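Local coordinates for ribosomal-protein-alanine acetyltransferase (Clostridium acetobutylicum, PDB 3DNS), which probably acetylates the N-terminal alanine of a ribosomal protein, this chain being the N-terminal GNAT-type domain of the longer enzyme, at residues Phe49-Tyr54 and Glu66-Phe71; Val70-Leu75 and Asn82-Ile87. One frame throughout, in Å; residues are numbered along the deposited sequence.

Contact 1: residues Phe49-Tyr54 and Glu66-Phe71; sequences FRMKIY and EILSVF
In the beta-alpha-beta unit of this GNAT-type domain, F49 and M51 of strand 46-53 pack against I67, L68 and F71 of helix 61-78. The helix returns over the sheet nearly antiparallel to the strand, at 151°, and the axes of the two segments stay 12.1 Å apart. Such a separation calls for large side chains, and two phenylalanines bridge it at one end. Their rings form a T-shaped pair with centroids 5.2 Å apart and planes at 87°. F71 supplies the edge: its CD2 and CE2 come over one face of F49, nearer the rim than the middle, and CE2 stands 3.8 Å above that plane. The closest pair is F49 CZ and F71 CD2 at 3.7 Å. A chi1 of 61° puts CG of F49 between the backbone N and the carbonyl carbon and carries the ring toward the helix; its second torsion then sets how the face is turned to F71.

Two residues on, selenomethionine M51 reaches across in an extended run that bends only at its last torsion. Its SE lies 4.1 Å from CG2 of I67, while its methyl CE turns to L68 and ends 4.3 Å from CD2. A long, unbranched chain suits this position, since one flexible arm can serve two neighbours on the helix. Past the contact, I12 of strand 10-14 touches both I67 and F71, whereas R50 between the two apolar strand residues forms a salt bridge with E121.

All five touching residues are buried, and their meeting is wholly apolar. Without directional polar bonds between the segments, its stability probably comes mainly from close packing and the exclusion of water, with the ring edge adding a weakly polar term.

Contact 2: residues Val70-Leu75 and Asn82-Ile87; sequences VFMEFL and NKVNII
M72 and L75 of helix 61-78 hold V84 and I86 of strand 83-89, in the second half of the beta-alpha-beta unit of the GNAT-type domain: here the helix hands over to the strand that follows it. Helix and strand run nearly antiparallel, at 147°, with segment axes 10.1 Å apart. At the start of the helical segment V70 and F71 also touch L5 of strand 4-6.

Selenomethionine M72 is the first to meet the strand. It sets out from the helix past the strand rather than straight at it, and bends at chi2 and chi3 bring SE to 3.7 Å from CG1 of V84. The methyl CE beyond it meets CD1 of I86 tip to tip at 4.1 Å. A thin, bendable side chain suits the place, because it can cover two strand residues on the same side. F102 in a loop touches both M72 and I86.

L75, one turn after F71, points at the strand. Its CD1 lies 3.8 Å from CG2 of V84, the two side chains meeting at about a right angle. Compact, beta-branched V84 fits where the backbones draw close, with CA atoms of L75 and V84 7.9 Å apart: CG1 serves mainly M72, and CG2 serves L75.

N85, between V84 and I86, points away from the helix. Its ND2 is hydrogen-bonded to OE2 of E105 on strand 103-114, the same oxygen that K83 NZ engages in a salt bridge. K83 NZ also gives N85 OD1 a 3.0 Å hydrogen bond, meeting the C=O at 125° and tilted 19° from the amide plane.

How the contacts relate
Contacts 1 and 2 are neighbouring parts of one helix-on-sheet interface in the beta-alpha-beta unit: helix 61-78 lies over two adjacent parallel strands, 46-53 and 83-89, and V70 and F71 belong to both helical segments. The contact centres are 9 Å apart. Backbone bonds join the strands beneath, F49 O accepting from I87 N at 2.8 Å and M51 N giving to I87 O at 2.9 Å. Above them I86 links the two apolar clusters, its CD1 lying 3.6 Å from CZ of F49. In GNAT enzymes the start of this helix and the two strands usually frame the acetyl-CoA site; both contacts use turns further along the helix.

Contact 1: residues Phe49-Tyr54 and Glu66-Phe71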
ATOM      1  N   PHE A  49       0.495  17.271 -10.521  1.00 18.21           N
ATOM      2  CA  PHE A  49       0.489  16.485  -9.278  1.00 18.28           C
ATOM      3  C   PHE A  49       1.468  15.336  -9.269  1.00 18.52           C
ATOM      4  O   PHE A  49       1.932  14.865 -10.327  1.00 19.01           O
ATOM      5  CB  PHE A  49      -0.885  15.968  -8.935  1.00 18.39           C
ATOM      6  CG  PHE A  49      -1.503  15.056  -9.951  1.00 16.65           C
ATOM      7  CD1 PHE A  49      -1.380  13.706  -9.839  1.00 18.15           C
ATOM      8  CD2 PHE A  49      -2.288  15.560 -10.973  1.00 19.13           C
ATOM      9  CE1 PHE A  49      -2.019  12.857 -10.738  1.00 18.73           C
ATOM     10  CE2 PHE A  49      -2.921  14.711 -11.869  1.00 17.48           C
ATOM     11  CZ  PHE A  49      -2.760  13.350 -11.737  1.00 18.04           C
ATOM     12  N   ARG A  50       1.780  14.901  -8.046  1.00 18.39           N
ATOM     13  CA  ARG A  50       2.615  13.727  -7.795  1.00 18.27           C
ATOM     14  C   ARG A  50       1.725  12.545  -7.397  1.00 18.62           C
ATOM     15  O   ARG A  50       0.881  12.692  -6.504  1.00 18.22           O
ATOM     16  CB  ARG A  50       3.632  13.999  -6.691  1.00 18.13           C
ATOM     17  CG  ARG A  50       4.489  12.782  -6.372  1.00 18.55           C
ATOM     18  CD  ARG A  50       5.661  13.149  -5.487  1.00 18.46           C
ATOM     19  NE  ARG A  50       6.772  13.777  -6.232  1.00 19.35           N
ATOM     20  CZ  ARG A  50       7.071  15.068  -6.167  1.00 18.99           C
ATOM     21  NH1 ARG A  50       6.329  15.889  -5.447  1.00 19.15           N
ATOM     22  NH2 ARG A  50       8.097  15.553  -6.826  1.00 19.77           N
HETATM   23  N   MSE A  51       1.875  11.407  -8.082  1.00 18.29           N
HETATM   24  CA  MSE A  51       1.085  10.229  -7.738  1.00 20.31           C
HETATM   25  C   MSE A  51       1.988   9.160  -7.156  1.00 20.27           C
HETATM   26  O   MSE A  51       2.908   8.732  -7.788  1.00 21.71           O
HETATM   27  CB  MSE A  51       0.354   9.671  -8.918  1.00 19.24           C
HETATM   28  CG  MSE A  51      -0.533   8.477  -8.550  1.00 20.54           C
HETATM   29 SE   MSE A  51      -1.694   7.885 -10.085  0.80 28.82          SE
HETATM   30  CE  MSE A  51      -0.283   7.088 -11.150  1.00 22.50           C
ATOM     31  N   LYS A  52       1.775   8.838  -5.903  1.00 21.51           N
ATOM     32  CA  LYS A  52       2.542   7.815  -5.219  1.00 23.88           C
ATOM     33  C   LYS A  52       1.689   6.562  -5.278  1.00 23.55           C
ATOM     34  O   LYS A  52       0.471   6.614  -5.072  1.00 23.62           O
ATOM     35  CB  LYS A  52       2.818   8.219  -3.772  1.00 23.82           C
ATOM     36  CG  LYS A  52       3.795   9.400  -3.682  1.00 26.57           C
ATOM     37  CD  LYS A  52       4.253   9.616  -2.249  1.00 27.74           C
ATOM     38  CE  LYS A  52       5.249  10.741  -2.153  1.00 30.41           C
ATOM     39  NZ  LYS A  52       6.368  10.431  -3.110  1.00 36.92           N
ATOM     40  N   ILE A  53       2.315   5.454  -5.639  1.00 24.30           N
ATOM     41  CA  ILE A  53       1.647   4.152  -5.681  1.00 25.47           C
ATOM     42  C   ILE A  53       2.480   3.242  -4.865  1.00 26.30           C
ATOM     43  O   ILE A  53       3.690   3.228  -5.045  1.00 26.37           O
ATOM     44  CB  ILE A  53       1.532   3.542  -7.111  1.00 25.50           C
ATOM     45  CG1 ILE A  53       0.747   4.469  -8.044  1.00 26.10           C
ATOM     46  CG2 ILE A  53       0.834   2.229  -7.037  1.00 24.57           C
ATOM     47  CD1 ILE A  53      -0.788   4.627  -7.644  1.00 24.25           C
ATOM     48  N   TYR A  54       1.852   2.509  -3.957  1.00 27.07           N
ATOM     49  CA  TYR A  54       2.586   1.612  -3.079  1.00 28.12           C
ATOM     50  C   TYR A  54       3.234   0.535  -3.952  1.00 27.97           C
ATOM     51  O   TYR A  54       2.700   0.135  -5.008  1.00 28.64           O
ATOM     52  CB  TYR A  54       1.667   0.975  -2.028  1.00 28.70           C
ATOM     53  CG  TYR A  54       1.359   1.836  -0.791  1.00 30.97           C
ATOM     54  CD1 TYR A  54       2.369   2.600  -0.171  1.00 32.56           C
ATOM     55  CD2 TYR A  54       0.086   1.842  -0.202  1.00 28.92           C
ATOM     56  CE1 TYR A  54       2.125   3.328   0.953  1.00 31.39           C
ATOM     57  CE2 TYR A  54      -0.168   2.634   0.930  1.00 28.45           C
ATOM     58  CZ  TYR A  54       0.864   3.361   1.486  1.00 28.99           C
ATOM     59  OH  TYR A  54       0.700   4.133   2.590  1.00 30.20           O
ATOM     60  N   GLU A  66      -7.329   2.973 -14.675  1.00 20.47           N
ATOM     61  CA  GLU A  66      -8.615   3.463 -14.180  1.00 20.53           C
ATOM     62  C   GLU A  66      -8.411   4.717 -13.338  1.00 20.76           C
ATOM     63  O   GLU A  66      -9.140   5.717 -13.475  1.00 22.23           O
ATOM     64  CB  GLU A  66      -9.351   2.392 -13.383  1.00 20.51           C
ATOM     65  CG  GLU A  66     -10.650   2.886 -12.762  1.00 21.77           C
ATOM     66  CD  GLU A  66     -11.442   1.769 -12.130  1.00 21.69           C
ATOM     67  OE1 GLU A  66     -11.842   0.845 -12.835  1.00 27.73           O
ATOM     68  OE2 GLU A  66     -11.670   1.809 -10.926  1.00 24.53           O
ATOM     69  N   ILE A  67      -7.426   4.697 -12.459  1.00 19.64           N
ATOM     70  CA  ILE A  67      -7.231   5.841 -11.567  1.00 18.94           C
ATOM     71  C   ILE A  67      -6.977   7.102 -12.410  1.00 18.90           C
ATOM     72  O   ILE A  67      -7.566   8.145 -12.218  1.00 18.81           O
ATOM     73  CB  ILE A  67      -6.058   5.548 -10.558  1.00 19.49           C
ATOM     74  CG1 ILE A  67      -6.455   4.411  -9.595  1.00 17.70           C
ATOM     75  CG2 ILE A  67      -5.601   6.819  -9.784  1.00 18.30           C
ATOM     76  CD1 ILE A  67      -5.267   3.672  -8.930  1.00 17.57           C
ATOM     77  N   LEU A  68      -6.079   6.970 -13.371  1.00 18.72           N
ATOM     78  CA  LEU A  68      -5.729   8.061 -14.237  1.00 18.44           C
ATOM     79  C   LEU A  68      -6.925   8.528 -15.063  1.00 18.20           C
ATOM     80  O   LEU A  68      -7.147   9.703 -15.222  1.00 18.46           O
ATOM     81  CB  LEU A  68      -4.562   7.632 -15.146  1.00 18.12           C
ATOM     82  CG  LEU A  68      -3.173   7.569 -14.509  1.00 19.16           C
ATOM     83  CD1 LEU A  68      -2.209   6.758 -15.433  1.00 14.93           C
ATOM     84  CD2 LEU A  68      -2.599   9.007 -14.264  1.00 16.95           C
ATOM     85  N   SER A  69      -7.720   7.592 -15.561  1.00 20.08           N
ATOM     86  CA  SER A  69      -8.863   7.908 -16.378  1.00 20.48           C
ATOM     87  C   SER A  69      -9.902   8.644 -15.551  1.00 19.40           C
ATOM     88  O   SER A  69     -10.416   9.652 -15.984  1.00 18.15           O
ATOM     89  CB  SER A  69      -9.454   6.658 -17.071  1.00 20.97           C
ATOM     90  OG  SER A  69      -8.530   6.177 -18.024  1.00 22.54           O
ATOM     91  N   VAL A  70     -10.176   8.133 -14.376  1.00 20.08           N
ATOM     92  CA  VAL A  70     -11.101   8.757 -13.431  1.00 20.53           C
ATOM     93  C   VAL A  70     -10.702  10.172 -13.083  1.00 20.46           C
ATOM     94  O   VAL A  70     -11.547  11.085 -13.140  1.00 20.52           O
ATOM     95  CB  VAL A  70     -11.238   7.927 -12.087  1.00 20.78           C
ATOM     96  CG1 VAL A  70     -12.049   8.689 -11.072  1.00 19.85           C
ATOM     97  CG2 VAL A  70     -11.916   6.496 -12.342  1.00 20.38           C
ATOM     98  N   PHE A  71      -9.427  10.358 -12.727  1.00 20.60           N
ATOM     99  CA  PHE A  71      -8.932  11.664 -12.278  1.00 20.35           C
ATOM    100  C   PHE A  71      -8.827  12.662 -13.436  1.00 20.22           C
ATOM    101  O   PHE A  71      -9.116  13.848 -13.289  1.00 20.30           O
ATOM    102  CB  PHE A  71      -7.627  11.496 -11.485  1.00 20.22           C
ATOM    103  CG  PHE A  71      -7.371  12.599 -10.476  1.00 21.11           C
ATOM    104  CD1 PHE A  71      -8.270  12.845  -9.439  1.00 21.20           C
ATOM    105  CD2 PHE A  71      -6.246  13.406 -10.571  1.00 20.98           C
ATOM    106  CE1 PHE A  71      -8.023  13.850  -8.501  1.00 21.70           C
ATOM    107  CE2 PHE A  71      -6.029  14.439  -9.666  1.00 20.18           C
ATOM    108  CZ  PHE A  71      -6.903  14.661  -8.640  1.00 19.61           C
TER

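Contact 2: residues Val70-Leu75 and Asn82-Ile87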
ATOM      1  N   VAL A  70     -10.176   8.133 -14.376  1.00 20.08           N
ATOM      2  CA  VAL A  70     -11.101   8.757 -13.431  1.00 20.53           C
ATOM      3  C   VAL A  70     -10.702  10.172 -13.083  1.00 20.46           C
ATOM      4  O   VAL A  70     -11.547  11.085 -13.140  1.00 20.52           O
ATOM      5  CB  VAL A  70     -11.238   7.927 -12.087  1.00 20.78           C
ATOM      6  CG1 VAL A  70     -12.049   8.689 -11.072  1.00 19.85           C
ATOM      7  CG2 VAL A  70     -11.916   6.496 -12.342  1.00 20.38           C
ATOM      8  N   PHE A  71      -9.427  10.358 -12.727  1.00 20.60           N
ATOM      9  CA  PHE A  71      -8.932  11.664 -12.278  1.00 20.35           C
ATOM     10  C   PHE A  71      -8.827  12.662 -13.436  1.00 20.22           C
ATOM     11  O   PHE A  71      -9.116  13.848 -13.289  1.00 20.30           O
ATOM     12  CB  PHE A  71      -7.627  11.496 -11.485  1.00 20.22           C
ATOM     13  CG  PHE A  71      -7.371  12.599 -10.476  1.00 21.11           C
ATOM     14  CD1 PHE A  71      -8.270  12.845  -9.439  1.00 21.20           C
ATOM     15  CD2 PHE A  71      -6.246  13.406 -10.571  1.00 20.98           C
ATOM     16  CE1 PHE A  71      -8.023  13.850  -8.501  1.00 21.70           C
ATOM     17  CE2 PHE A  71      -6.029  14.439  -9.666  1.00 20.18           C
ATOM     18  CZ  PHE A  71      -6.903  14.661  -8.640  1.00 19.61           C
HETATM   19  N   MSE A  72      -8.445  12.195 -14.621  1.00 21.35           N
HETATM   20  CA  MSE A  72      -8.381  13.094 -15.788  1.00 21.95           C
HETATM   21  C   MSE A  72      -9.767  13.615 -16.166  1.00 21.73           C
HETATM   22  O   MSE A  72      -9.943  14.772 -16.459  1.00 22.08           O
HETATM   23  CB  MSE A  72      -7.781  12.381 -17.040  1.00 21.92           C
HETATM   24  CG  MSE A  72      -6.277  12.069 -17.064  1.00 24.15           C
HETATM   25 SE   MSE A  72      -5.142  13.455 -16.365  0.70 28.55          SE
HETATM   26  CE  MSE A  72      -5.254  12.863 -14.491  1.00 25.27           C
ATOM     27  N   GLU A  73     -10.746  12.732 -16.181  1.00 22.37           N
ATOM     28  CA  GLU A  73     -12.118  13.134 -16.451  1.00 23.02           C
ATOM     29  C   GLU A  73     -12.555  14.243 -15.487  1.00 23.07           C
ATOM     30  O   GLU A  73     -13.151  15.256 -15.915  1.00 22.65           O
ATOM     31  CB  GLU A  73     -13.095  11.942 -16.387  1.00 22.39           C
ATOM     32  CG  GLU A  73     -14.633  12.316 -16.582  1.00 23.29           C
ATOM     33  CD  GLU A  73     -15.008  12.633 -18.008  1.00 26.75           C
ATOM     34  OE1 GLU A  73     -14.174  12.385 -18.916  1.00 29.36           O
ATOM     35  OE2 GLU A  73     -16.148  13.127 -18.248  1.00 29.65           O
ATOM     36  N   PHE A  74     -12.250  14.040 -14.214  1.00 23.70           N
ATOM     37  CA  PHE A  74     -12.461  15.058 -13.168  1.00 23.67           C
ATOM     38  C   PHE A  74     -11.777  16.407 -13.438  1.00 23.47           C
ATOM     39  O   PHE A  74     -12.392  17.448 -13.328  1.00 22.86           O
ATOM     40  CB  PHE A  74     -11.937  14.528 -11.826  1.00 24.11           C
ATOM     41  CG  PHE A  74     -12.104  15.511 -10.638  1.00 24.38           C
ATOM     42  CD1 PHE A  74     -13.359  15.933 -10.224  1.00 24.00           C
ATOM     43  CD2 PHE A  74     -10.991  15.993  -9.957  1.00 25.42           C
ATOM     44  CE1 PHE A  74     -13.480  16.806  -9.155  1.00 25.62           C
ATOM     45  CE2 PHE A  74     -11.097  16.866  -8.920  1.00 25.04           C
ATOM     46  CZ  PHE A  74     -12.326  17.277  -8.512  1.00 24.61           C
ATOM     47  N   LEU A  75     -10.485  16.372 -13.718  1.00 22.17           N
ATOM     48  CA  LEU A  75      -9.707  17.598 -13.974  1.00 21.96           C
ATOM     49  C   LEU A  75     -10.098  18.331 -15.254  1.00 22.04           C
ATOM     50  O   LEU A  75     -10.317  19.577 -15.240  1.00 23.24           O
ATOM     51  CB  LEU A  75      -8.195  17.261 -13.978  1.00 22.64           C
ATOM     52  CG  LEU A  75      -7.525  16.842 -12.619  1.00 20.09           C
ATOM     53  CD1 LEU A  75      -6.042  16.589 -12.788  1.00 19.13           C
ATOM     54  CD2 LEU A  75      -7.689  17.837 -11.514  1.00 16.72           C
ATOM     55  N   ASN A  82      -6.723  22.757 -18.597  1.00 21.67           N
ATOM     56  CA  ASN A  82      -6.286  22.548 -19.974  1.00 21.93           C
ATOM     57  C   ASN A  82      -5.100  21.590 -20.107  1.00 21.22           C
ATOM     58  O   ASN A  82      -4.972  20.824 -21.079  1.00 22.79           O
ATOM     59  CB  ASN A  82      -5.943  23.902 -20.622  1.00 22.11           C
ATOM     60  CG  ASN A  82      -5.522  23.751 -22.066  1.00 22.35           C
ATOM     61  OD1 ASN A  82      -6.319  23.356 -22.912  1.00 23.27           O
ATOM     62  ND2 ASN A  82      -4.267  23.985 -22.337  1.00 23.49           N
ATOM     63  N   LYS A  83      -4.200  21.672 -19.148  1.00 20.69           N
ATOM     64  CA  LYS A  83      -2.988  20.906 -19.156  1.00 19.41           C
ATOM     65  C   LYS A  83      -2.777  20.295 -17.789  1.00 19.59           C
ATOM     66  O   LYS A  83      -2.857  20.981 -16.754  1.00 19.13           O
ATOM     67  CB  LYS A  83      -1.806  21.812 -19.505  1.00 20.66           C
ATOM     68  CG  LYS A  83      -0.443  21.128 -19.582  1.00 20.28           C
ATOM     69  CD  LYS A  83      -0.329  20.106 -20.682  1.00 17.73           C
ATOM     70  CE  LYS A  83       0.814  19.065 -20.363  1.00 19.63           C
ATOM     71  NZ  LYS A  83       2.139  19.705 -20.366  1.00 15.90           N
ATOM     72  N   VAL A  84      -2.570  18.982 -17.796  1.00 18.95           N
ATOM     73  CA  VAL A  84      -2.266  18.225 -16.638  1.00 18.49           C
ATOM     74  C   VAL A  84      -0.852  17.585 -16.773  1.00 18.39           C
ATOM     75  O   VAL A  84      -0.513  16.955 -17.787  1.00 17.39           O
ATOM     76  CB  VAL A  84      -3.342  17.134 -16.415  1.00 18.84           C
ATOM     77  CG1 VAL A  84      -2.944  16.195 -15.291  1.00 20.11           C
ATOM     78  CG2 VAL A  84      -4.760  17.784 -16.141  1.00 17.87           C
ATOM     79  N   ASN A  85      -0.041  17.763 -15.745  1.00 18.75           N
ATOM     80  CA  ASN A  85       1.215  17.013 -15.578  1.00 18.79           C
ATOM     81  C   ASN A  85       1.221  16.113 -14.336  1.00 18.19           C
ATOM     82  O   ASN A  85       0.679  16.447 -13.320  1.00 17.33           O
ATOM     83  CB  ASN A  85       2.422  17.941 -15.493  1.00 19.16           C
ATOM     84  CG  ASN A  85       2.835  18.428 -16.827  1.00 23.45           C
ATOM     85  OD1 ASN A  85       2.153  19.276 -17.411  1.00 24.99           O
ATOM     86  ND2 ASN A  85       3.912  17.846 -17.366  1.00 23.03           N
ATOM     87  N   ILE A  86       1.865  14.966 -14.480  1.00 18.81           N
ATOM     88  CA  ILE A  86       1.928  13.901 -13.461  1.00 18.82           C
ATOM     89  C   ILE A  86       3.413  13.524 -13.253  1.00 18.96           C
ATOM     90  O   ILE A  86       4.155  13.255 -14.195  1.00 18.23           O
ATOM     91  CB  ILE A  86       1.163  12.670 -13.836  1.00 17.70           C
ATOM     92  CG1 ILE A  86      -0.247  13.066 -14.346  1.00 20.46           C
ATOM     93  CG2 ILE A  86       1.124  11.740 -12.587  1.00 16.89           C
ATOM     94  CD1 ILE A  86      -1.309  11.873 -14.688  1.00 18.08           C
ATOM     95  N   ILE A  87       3.820  13.599 -11.990  1.00 20.55           N
ATOM     96  CA  ILE A  87       5.133  13.207 -11.510  1.00 20.00           C
ATOM     97  C   ILE A  87       4.937  11.886 -10.804  1.00 20.71           C
ATOM     98  O   ILE A  87       4.124  11.770  -9.863  1.00 18.38           O
ATOM     99  CB  ILE A  87       5.633  14.209 -10.446  1.00 20.55           C
ATOM    100  CG1 ILE A  87       5.649  15.648 -10.984  1.00 21.02           C
ATOM    101  CG2 ILE A  87       6.999  13.770  -9.930  1.00 19.66           C
ATOM    102  CD1 ILE A  87       5.973  16.695  -9.985  1.00 20.11           C
TER